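Side-chain contacts in reducing end xylose-releasing exo-oligoxylanase (PDB 5YXT), which releases xylose from the reducing end of xylo-oligosaccharides, probably hydrolysing the glycosidic bond as a member of glycoside hydrolase family 8: residues L271-F276 and P280-A285; E284-I289 and L330-P335; E36-G41 and M75-Q80. All coordinates share one frame; numbering follows the deposited sequence.

Interaction 1 (L271-F276 and P280-A285); sequences LDWEWF and PWQREA
D272 meets Q282 through a single nearly straight hydrogen bond: Q282 NE2 donates to D272 OD2 at 2.6 Å with an N-H...O angle of 172°. The oxygen accepts with its anti lone pair, and it lies almost in the plane of the amide. The chains cross at about a right angle, and the carboxylate and amide planes stand 66° apart. Water 1 spans the pair by donating to Q282 OE1 (2.8 Å) and, weakly, to D272 OD2. With R225 NE forming a salt bridge to the same oxygen, three groups grip D272 OD2, and the arginine probably offsets the carboxylate's buried charge. The two helices, 263-276 and 281-294, run nearly antiparallel and are joined by a short turn; such a helical hairpin is the building principle of the (alpha/alpha)6 barrel of family 8. The axes of the two short segments come within 10.3 Å, and W273 fills much of the interval. With CG anti to the backbone N (chi1 -179°), its indole reaches across to the second helix. R283, bent at chi3, crosses over one indole face: CD stands 3.7 Å from the centroid of the six-membered ring, a CH-pi contact. The cation-pi contact of its guanidinium with the five-membered ring is off-centre, and the placing of R283 NH1 is doubtful. Q282 OE1 sits at the ring's edge, in its plane, and W273 CZ3 comes within 3.7 Å of P280 N. The indole NE1 donates to the carbonyl of E3, which helps hold the indole in this orientation. Replacing this indole with an alanine is likely to open a gap between the helices, uncover the R283 CD methylene and leave the E3 carbonyl without its donor. W273 also packs against D342 of the second subunit.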
loop_
_atom_site.group_PDB
_atom_site.type_symbol
_atom_site.label_atom_id
_atom_site.label_comp_id
_atom_site.label_asym_id
_atom_site.label_seq_id
_atom_site.Cartn_x
_atom_site.Cartn_y
_atom_site.Cartn_z
ATOM N N LEU C 271 0.238 21.761 5.762
ATOM C CA LEU C 271 0.160 22.722 6.865
ATOM C C LEU C 271 -1.258 23.246 7.044
ATOM O O LEU C 271 -1.726 23.383 8.181
ATOM C CB LEU C 271 1.134 23.884 6.669
ATOM C CG LEU C 271 1.328 24.748 7.924
ATOM C CD1 LEU C 271 1.843 23.917 9.083
ATOM C CD2 LEU C 271 2.237 25.953 7.693
ATOM N N ASP C 272 -1.963 23.525 5.943
ATOM C CA ASP C 272 -3.364 23.928 6.059
ATOM C C ASP C 272 -4.191 22.845 6.734
ATOM O O ASP C 272 -5.018 23.139 7.607
ATOM C CB ASP C 272 -3.945 24.252 4.683
ATOM C CG ASP C 272 -5.356 24.834 4.764
ATOM O OD1 ASP C 272 -5.644 25.628 5.686
ATOM O OD2 ASP C 272 -6.190 24.489 3.907
ATOM N N TRP C 273 -3.985 21.584 6.340
ATOM C CA TRP C 273 -4.752 20.510 6.951
ATOM C C TRP C 273 -4.466 20.430 8.444
ATOM O O TRP C 273 -5.392 20.316 9.256
ATOM C CB TRP C 273 -4.476 19.163 6.292
ATOM C CG TRP C 273 -5.327 18.122 6.966
ATOM C CD1 TRP C 273 -4.935 17.225 7.923
ATOM C CD2 TRP C 273 -6.735 17.938 6.800
ATOM N NE1 TRP C 273 -6.012 16.474 8.340
ATOM C CE2 TRP C 273 -7.129 16.895 7.668
ATOM C CE3 TRP C 273 -7.702 18.546 5.996
ATOM C CZ2 TRP C 273 -8.446 16.450 7.748
ATOM C CZ3 TRP C 273 -9.017 18.099 6.080
ATOM C CH2 TRP C 273 -9.372 17.061 6.948
ATOM N N GLU C 274 -3.188 20.497 8.831
ATOM C CA GLU C 274 -2.868 20.439 10.254
ATOM C C GLU C 274 -3.462 21.624 11.008
ATOM O O GLU C 274 -3.981 21.454 12.114
ATOM C CB GLU C 274 -1.351 20.369 10.476
ATOM C CG GLU C 274 -0.889 20.670 11.921
ATOM C CD GLU C 274 -1.250 19.578 12.951
ATOM O OE1 GLU C 274 -2.087 18.686 12.668
ATOM O OE2 GLU C 274 -0.693 19.621 14.075
ATOM N N TRP C 275 -3.409 22.827 10.427
ATOM C CA TRP C 275 -3.854 24.018 11.153
ATOM C C TRP C 275 -5.367 24.165 11.170
ATOM O O TRP C 275 -5.917 24.684 12.149
ATOM C CB TRP C 275 -3.267 25.296 10.548
ATOM C CG TRP C 275 -1.859 25.609 10.969
ATOM C CD1 TRP C 275 -1.023 24.818 11.701
ATOM C CD2 TRP C 275 -1.128 26.793 10.659
ATOM N NE1 TRP C 275 0.188 25.442 11.866
ATOM C CE2 TRP C 275 0.148 26.656 11.228
ATOM C CE3 TRP C 275 -1.426 27.955 9.940
ATOM C CZ2 TRP C 275 1.124 27.644 11.110
ATOM C CZ3 TRP C 275 -0.461 28.935 9.825
ATOM C CH2 TRP C 275 0.796 28.778 10.408
ATOM N N PHE C 276 -6.051 23.749 10.107
ATOM C CA PHE C 276 -7.472 24.039 9.973
ATOM C C PHE C 276 -8.327 22.843 9.605
ATOM O O PHE C 276 -9.538 22.902 9.832
ATOM C CB PHE C 276 -7.690 25.165 8.947
ATOM C CG PHE C 276 -7.268 26.504 9.468
ATOM C CD1 PHE C 276 -8.104 27.224 10.312
ATOM C CD2 PHE C 276 -6.017 27.003 9.187
ATOM C CE1 PHE C 276 -7.712 28.439 10.832
ATOM C CE2 PHE C 276 -5.615 28.226 9.699
ATOM C CZ PHE C 276 -6.459 28.938 10.521
ATOM N N PRO C 280 -11.212 18.139 3.105
ATOM C CA PRO C 280 -10.728 16.748 3.021
ATOM C C PRO C 280 -10.098 16.402 1.680
ATOM O O PRO C 280 -9.297 15.466 1.607
ATOM C CB PRO C 280 -11.995 15.917 3.275
ATOM C CG PRO C 280 -12.993 16.874 3.876
ATOM C CD PRO C 280 -12.663 18.226 3.340
ATOM N N TRP C 281 -10.415 17.150 0.624
ATOM C CA TRP C 281 -9.759 16.941 -0.661
ATOM C C TRP C 281 -8.247 17.026 -0.540
ATOM O O TRP C 281 -7.530 16.332 -1.266
ATOM C CB TRP C 281 -10.266 17.969 -1.670
ATOM C CG TRP C 281 -9.516 17.963 -2.961
ATOM C CD1 TRP C 281 -9.808 17.230 -4.078
ATOM C CD2 TRP C 281 -8.356 18.737 -3.280
ATOM N NE1 TRP C 281 -8.886 17.487 -5.063
ATOM C CE2 TRP C 281 -7.987 18.413 -4.601
ATOM C CE3 TRP C 281 -7.584 19.660 -2.569
ATOM C CZ2 TRP C 281 -6.887 18.991 -5.237
ATOM C CZ3 TRP C 281 -6.484 20.238 -3.203
ATOM C CH2 TRP C 281 -6.147 19.894 -4.525
ATOM N N GLN C 282 -7.745 17.868 0.370
ATOM C CA GLN C 282 -6.300 18.003 0.539
ATOM C C GLN C 282 -5.634 16.661 0.836
ATOM O O GLN C 282 -4.532 16.393 0.346
ATOM C CB GLN C 282 -5.994 19.021 1.641
ATOM C CG GLN C 282 -6.542 20.407 1.312
ATOM C CD GLN C 282 -6.302 21.417 2.407
ATOM O OE1 GLN C 282 -6.039 21.062 3.556
ATOM N NE2 GLN C 282 -6.392 22.695 2.053
ATOM N N ARG C 283 -6.278 15.805 1.638
ATOM C CA ARG C 283 -5.693 14.490 1.914
ATOM C C ARG C 283 -5.612 13.642 0.653
ATOM O O ARG C 283 -4.615 12.944 0.431
ATOM C CB ARG C 283 -6.491 13.779 3.014
ATOM C CG ARG C 283 -6.919 14.766 4.077
ATOM C CD ARG C 283 -7.456 14.138 5.367
ATOM N NE ARG C 283 -6.680 12.997 5.831
ATOM C CZ ARG C 283 -5.646 13.117 6.634
ATOM N NH1 ARG C 283 -5.321 14.329 6.995
ATOM N NH2 ARG C 283 -4.970 12.064 7.077
ATOM N N GLU C 284 -6.635 13.713 -0.198
ATOM C CA GLU C 284 -6.586 12.979 -1.455
ATOM C C GLU C 284 -5.475 13.505 -2.362
ATOM O O GLU C 284 -4.758 12.718 -2.990
ATOM C CB GLU C 284 -7.937 13.054 -2.161
ATOM C CG GLU C 284 -8.959 12.070 -1.626
ATOM C CD GLU C 284 -9.551 11.205 -2.724
ATOM O OE1 GLU C 284 -8.768 10.529 -3.435
ATOM O OE2 GLU C 284 -10.794 11.196 -2.872
ATOM N N ALA C 285 -5.306 14.832 -2.426
ATOM C CA ALA C 285 -4.272 15.398 -3.288
ATOM C C ALA C 285 -2.875 15.026 -2.798
ATOM O O ALA C 285 -2.004 14.680 -3.603
ATOM C CB ALA C 285 -4.427 16.922 -3.370
HETATM O O HOH W 1 -7.244 22.525 5.562
#

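Interaction 2 (E284-I289 and L330-P335); sequences EAVGKI and LAADGP
K288 N is shared by two carbonyls, E284 O at 3.0 Å and, more weakly, A285 O at 3.1 Å, within the helical turn that carries V286 toward A331 and A332. The contact sets helix 281-294 of the (alpha/alpha)6 barrel against the loop that leads from helix 318-327 to helix 335-345. It is small, apolar and buried. V286 supplies the helix's side-chain contacts, one methyl for each alanine, and its two methyls face successive alanines of the loop: CG1, anti to the backbone N (chi1 165°), faces A332, whereas CG2, beside that N, faces A331. The short alanine side chains let the loop backbone run close to the helix. L269 of helix 263-276 packs on V286, and W273 on A331, which ties the patch to the neighbouring helix. Further along the loop, G334 is at the N-cap position of helix 335-345, and P335 after it packs on C9 of the third subunit. Of the two methyl pairs, V286 CG1 and A332 CB are the closer, at 3.8 Å, with V286 CG2 and A331 CB at 4.0 Å.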
loop_
_atom_site.group_PDB
_atom_site.type_symbol
_atom_site.label_atom_id
_atom_site.label_comp_id
_atom_site.label_asym_id
_atom_site.label_seq_id
_atom_site.Cartn_x
_atom_site.Cartn_y
_atom_site.Cartn_z
ATOM N N GLU C 284 -6.635 13.713 -0.198
ATOM C CA GLU C 284 -6.586 12.979 -1.455
ATOM C C GLU C 284 -5.475 13.505 -2.362
ATOM O O GLU C 284 -4.758 12.718 -2.990
ATOM C CB GLU C 284 -7.937 13.054 -2.161
ATOM C CG GLU C 284 -8.959 12.070 -1.626
ATOM C CD GLU C 284 -9.551 11.205 -2.724
ATOM O OE1 GLU C 284 -8.768 10.529 -3.435
ATOM O OE2 GLU C 284 -10.794 11.196 -2.872
ATOM N N ALA C 285 -5.306 14.832 -2.426
ATOM C CA ALA C 285 -4.272 15.398 -3.288
ATOM C C ALA C 285 -2.875 15.026 -2.798
ATOM O O ALA C 285 -2.004 14.680 -3.603
ATOM C CB ALA C 285 -4.427 16.922 -3.370
ATOM N N VAL C 286 -2.635 15.099 -1.485
ATOM C CA VAL C 286 -1.328 14.707 -0.966
ATOM C C VAL C 286 -1.098 13.221 -1.207
ATOM O O VAL C 286 0.013 12.792 -1.549
ATOM C CB VAL C 286 -1.205 15.080 0.523
ATOM C CG1 VAL C 286 -0.031 14.367 1.156
ATOM C CG2 VAL C 286 -1.051 16.604 0.681
ATOM N N GLY C 287 -2.156 12.419 -1.070
ATOM C CA GLY C 287 -2.057 11.011 -1.420
ATOM C C GLY C 287 -1.584 10.793 -2.847
ATOM O O GLY C 287 -0.781 9.899 -3.115
ATOM N N LYS C 288 -2.063 11.619 -3.781
ATOM C CA LYS C 288 -1.670 11.449 -5.176
ATOM C C LYS C 288 -0.214 11.834 -5.398
ATOM O O LYS C 288 0.505 11.164 -6.153
ATOM C CB LYS C 288 -2.584 12.269 -6.088
ATOM C CG LYS C 288 -3.963 11.653 -6.284
ATOM C CD LYS C 288 -4.942 12.653 -6.843
ATOM C CE LYS C 288 -6.362 12.148 -6.690
ATOM N NZ LYS C 288 -7.268 12.954 -7.527
ATOM N N ILE C 289 0.229 12.931 -4.772
ATOM C CA ILE C 289 1.609 13.381 -4.936
ATOM C C ILE C 289 2.572 12.360 -4.348
ATOM O O ILE C 289 3.572 11.994 -4.975
ATOM C CB ILE C 289 1.796 14.773 -4.303
ATOM C CG1 ILE C 289 0.852 15.777 -4.979
ATOM C CG2 ILE C 289 3.255 15.237 -4.423
ATOM C CD1 ILE C 289 0.685 17.094 -4.228
ATOM N N LEU C 330 1.586 15.505 6.998
ATOM C CA LEU C 330 0.593 16.048 7.922
ATOM C C LEU C 330 -0.832 15.888 7.394
ATOM O O LEU C 330 -1.781 15.892 8.180
ATOM C CB LEU C 330 0.886 17.524 8.197
ATOM C CG LEU C 330 2.073 17.852 9.113
ATOM C CD1 LEU C 330 2.231 19.347 9.207
ATOM C CD2 LEU C 330 1.884 17.248 10.513
ATOM N N ALA C 331 -1.007 15.729 6.085
ATOM C CA ALA C 331 -2.327 15.493 5.507
ATOM C C ALA C 331 -2.482 14.079 4.946
ATOM O O ALA C 331 -3.361 13.839 4.112
ATOM C CB ALA C 331 -2.617 16.529 4.415
ATOM N N ALA C 332 -1.657 13.130 5.384
ATOM C CA ALA C 332 -1.670 11.794 4.804
ATOM C C ALA C 332 -1.574 10.746 5.904
ATOM O O ALA C 332 -1.284 11.046 7.064
ATOM C CB ALA C 332 -0.527 11.612 3.797
ATOM N N ASP C 333 -1.800 9.496 5.514
ATOM C CA ASP C 333 -1.676 8.369 6.429
ATOM C C ASP C 333 -1.396 7.119 5.613
ATOM O O ASP C 333 -1.729 7.051 4.430
ATOM C CB ASP C 333 -2.942 8.185 7.272
ATOM C CG ASP C 333 -2.676 7.437 8.555
ATOM O OD1 ASP C 333 -1.849 7.919 9.363
ATOM O OD2 ASP C 333 -3.292 6.367 8.753
ATOM N N GLY C 334 -0.777 6.133 6.255
ATOM C CA GLY C 334 -0.432 4.912 5.574
ATOM C C GLY C 334 1.062 4.784 5.351
ATOM O O GLY C 334 1.861 5.632 5.771
ATOM N N PRO C 335 1.466 3.706 4.677
ATOM C CA PRO C 335 2.907 3.442 4.514
ATOM C C PRO C 335 3.628 4.441 3.623
ATOM O O PRO C 335 4.815 4.694 3.854
ATOM C CB PRO C 335 2.938 2.030 3.913
ATOM C CG PRO C 335 1.585 1.862 3.277
ATOM C CD PRO C 335 0.640 2.595 4.177
#

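Interaction 3 (E36-G41 and M75-Q80); sequences EQLFEG and MMMAVQ
M77 brings its thioether to the rim of the F39 ring instead of its face. M77 SD lies 5.1 Å from the F39 ring centroid and 88° off the ring normal, practically in the ring plane, so this is an edge-on Met-aromatic contact. The terminal methyl does the closest touching: M77 CE is 3.5 Å from F39 CE1, and M77 SD lies 3.9 Å from F39 CZ. The methionine CG takes an ordinary place beside the backbone N, but chi2, at 141°, strays from the usual staggered values. This bend folds the methyl into the notch formed by L38 and F39. There M77 CE also meets L38 CD2 at 4.1 Å, the two side chains crossing at about a right angle. The backbones stay well apart, with F39 CA and A78 CA 9.5 Å from each other, and side chains alone bridge the distance. On the other helix, L38 and F39 are successive residues within the wider pi-type turn at 36-40, and both reach toward M77. W35 stacks on the F39 ring, and M77 meets its edge. L363 of helix 355-369 touches all three residues, L38, F39 and M77, and F364 adds to the packing round M77; V86 of helix 84-98 lies against F39. Every group here is hydrocarbon, ring or thioether, and all three touching residues are buried, so the attraction is probably mainly dispersion. Helices 24-40 and 68-80, bridged with the help of helix 355-369, thus meet through apolar side chains in a way consistent with the interhelical packing of the (alpha/alpha)6 barrel of glycoside hydrolase family 8.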
loop_
_atom_site.group_PDB
_atom_site.type_symbol
_atom_site.label_atom_id
_atom_site.label_comp_id
_atom_site.label_asym_id
_atom_site.label_seq_id
_atom_site.Cartn_x
_atom_site.Cartn_y
_atom_site.Cartn_z
ATOM N N GLU C 36 21.372 25.371 13.864
ATOM C CA GLU C 36 22.743 25.862 13.980
ATOM C C GLU C 36 23.467 25.838 12.634
ATOM O O GLU C 36 24.152 26.802 12.282
ATOM C CB GLU C 36 23.485 25.064 15.046
ATOM C CG GLU C 36 22.841 25.266 16.427
ATOM C CD GLU C 36 23.600 24.635 17.577
ATOM O OE1 GLU C 36 23.090 23.646 18.155
ATOM O OE2 GLU C 36 24.682 25.148 17.934
ATOM N N GLN C 37 23.281 24.770 11.846
ATOM C CA GLN C 37 23.933 24.685 10.538
ATOM C C GLN C 37 23.474 25.794 9.599
ATOM O O GLN C 37 24.244 26.251 8.748
ATOM C CB GLN C 37 23.653 23.323 9.891
ATOM C CG GLN C 37 24.296 22.131 10.583
ATOM C CD GLN C 37 24.251 20.872 9.722
ATOM O OE1 GLN C 37 23.344 20.050 9.842
ATOM N NE2 GLN C 37 25.241 20.717 8.857
ATOM N N LEU C 38 22.224 26.226 9.719
ATOM C CA LEU C 38 21.657 27.189 8.783
ATOM C C LEU C 38 21.844 28.631 9.231
ATOM O O LEU C 38 22.000 29.526 8.381
ATOM C CB LEU C 38 20.160 26.906 8.594
ATOM C CG LEU C 38 19.767 25.874 7.529
ATOM C CD1 LEU C 38 20.581 24.612 7.631
ATOM C CD2 LEU C 38 18.266 25.550 7.574
ATOM N N PHE C 39 21.812 28.879 10.542
ATOM C CA PHE C 39 21.832 30.237 11.069
ATOM C C PHE C 39 23.060 30.565 11.903
ATOM O O PHE C 39 23.322 31.750 12.129
ATOM C CB PHE C 39 20.571 30.510 11.916
ATOM C CG PHE C 39 19.324 30.675 11.089
ATOM C CD1 PHE C 39 18.627 29.565 10.634
ATOM C CD2 PHE C 39 18.881 31.937 10.724
ATOM C CE1 PHE C 39 17.498 29.709 9.834
ATOM C CE2 PHE C 39 17.750 32.091 9.931
ATOM C CZ PHE C 39 17.059 30.977 9.483
ATOM N N GLU C 40 23.806 29.572 12.375
ATOM C CA GLU C 40 24.981 29.829 13.199
ATOM C C GLU C 40 26.215 29.065 12.721
ATOM O O GLU C 40 27.218 29.023 13.439
ATOM C CB GLU C 40 24.686 29.490 14.665
ATOM C CG GLU C 40 23.639 30.402 15.292
ATOM C CD GLU C 40 22.938 29.767 16.471
ATOM O OE1 GLU C 40 21.898 30.309 16.906
ATOM O OE2 GLU C 40 23.429 28.735 16.974
ATOM N N GLY C 41 26.181 28.497 11.525
ATOM C CA GLY C 41 27.243 27.639 11.020
ATOM C C GLY C 41 28.214 28.378 10.123
ATOM O O GLY C 41 28.532 29.551 10.348
ATOM N N MET C 75 12.410 35.194 8.500
ATOM C CA MET C 75 11.639 35.744 9.607
ATOM C C MET C 75 10.655 34.714 10.146
ATOM O O MET C 75 10.469 34.611 11.363
ATOM C CB MET C 75 10.924 37.019 9.171
ATOM C CG MET C 75 11.839 38.224 9.138
ATOM S SD MET C 75 11.173 39.549 8.135
ATOM C CE MET C 75 9.747 39.989 9.133
ATOM N N MET C 76 10.034 33.918 9.265
ATOM C CA MET C 76 9.108 32.908 9.770
ATOM C C MET C 76 9.840 31.837 10.570
ATOM O O MET C 76 9.370 31.435 11.640
ATOM C CB MET C 76 8.300 32.272 8.632
ATOM C CG MET C 76 7.239 31.258 9.171
ATOM S SD MET C 76 5.935 31.989 10.233
ATOM C CE MET C 76 4.821 32.662 9.002
ATOM N N MET C 77 10.998 31.364 10.082
ATOM C CA MET C 77 11.782 30.417 10.878
ATOM C C MET C 77 12.188 31.023 12.220
ATOM O O MET C 77 12.137 30.344 13.254
ATOM C CB MET C 77 13.034 29.931 10.121
ATOM C CG MET C 77 12.817 29.079 8.861
ATOM S SD MET C 77 14.022 29.552 7.591
ATOM C CE MET C 77 15.277 28.298 7.503
ATOM N N ALA C 78 12.595 32.292 12.222
ATOM C CA ALA C 78 13.085 32.914 13.457
ATOM C C ALA C 78 11.969 33.065 14.500
ATOM O O ALA C 78 12.191 32.834 15.697
ATOM C CB ALA C 78 13.724 34.270 13.140
ATOM N N VAL C 79 10.755 33.403 14.067
ATOM C CA VAL C 79 9.680 33.546 15.041
ATOM C C VAL C 79 9.168 32.177 15.490
ATOM O O VAL C 79 8.781 32.010 16.651
ATOM C CB VAL C 79 8.555 34.447 14.486
ATOM C CG1 VAL C 79 7.934 33.859 13.232
ATOM C CG2 VAL C 79 7.480 34.746 15.575
ATOM N N GLN C 80 9.188 31.167 14.619
ATOM C CA GLN C 80 8.791 29.833 15.067
ATOM C C GLN C 80 9.803 29.257 16.055
ATOM O O GLN C 80 9.429 28.592 17.023
ATOM C CB GLN C 80 8.621 28.902 13.866
ATOM C CG GLN C 80 7.432 29.246 12.971
ATOM C CD GLN C 80 6.103 29.145 13.688
ATOM O OE1 GLN C 80 5.983 28.464 14.690
ATOM N NE2 GLN C 80 5.094 29.838 13.170
#

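Overall arrangement
Interactions 1 and 2 are neighbours with centres about 9 Å apart. They share E284 and A285 on helix 281-294, and W273 and R283 of the first touch L330, A331 and A332 of the second. Interaction 3 lies elsewhere in the chain, about 26 and 28 Å from them between centres. All three touching residues are buried in interactions 2 and 3, but three of five in interaction 1, where W273 and P280 also meet the second subunit. That helical hairpin mixes a hydrogen bond, a water bridge and a cation-pi contact. Interaction 2 is a small aliphatic seam between helix and loop. Interaction 3 joins two helices distant in sequence through methionine, leucine and phenylalanine, and no other subunit touches its segments.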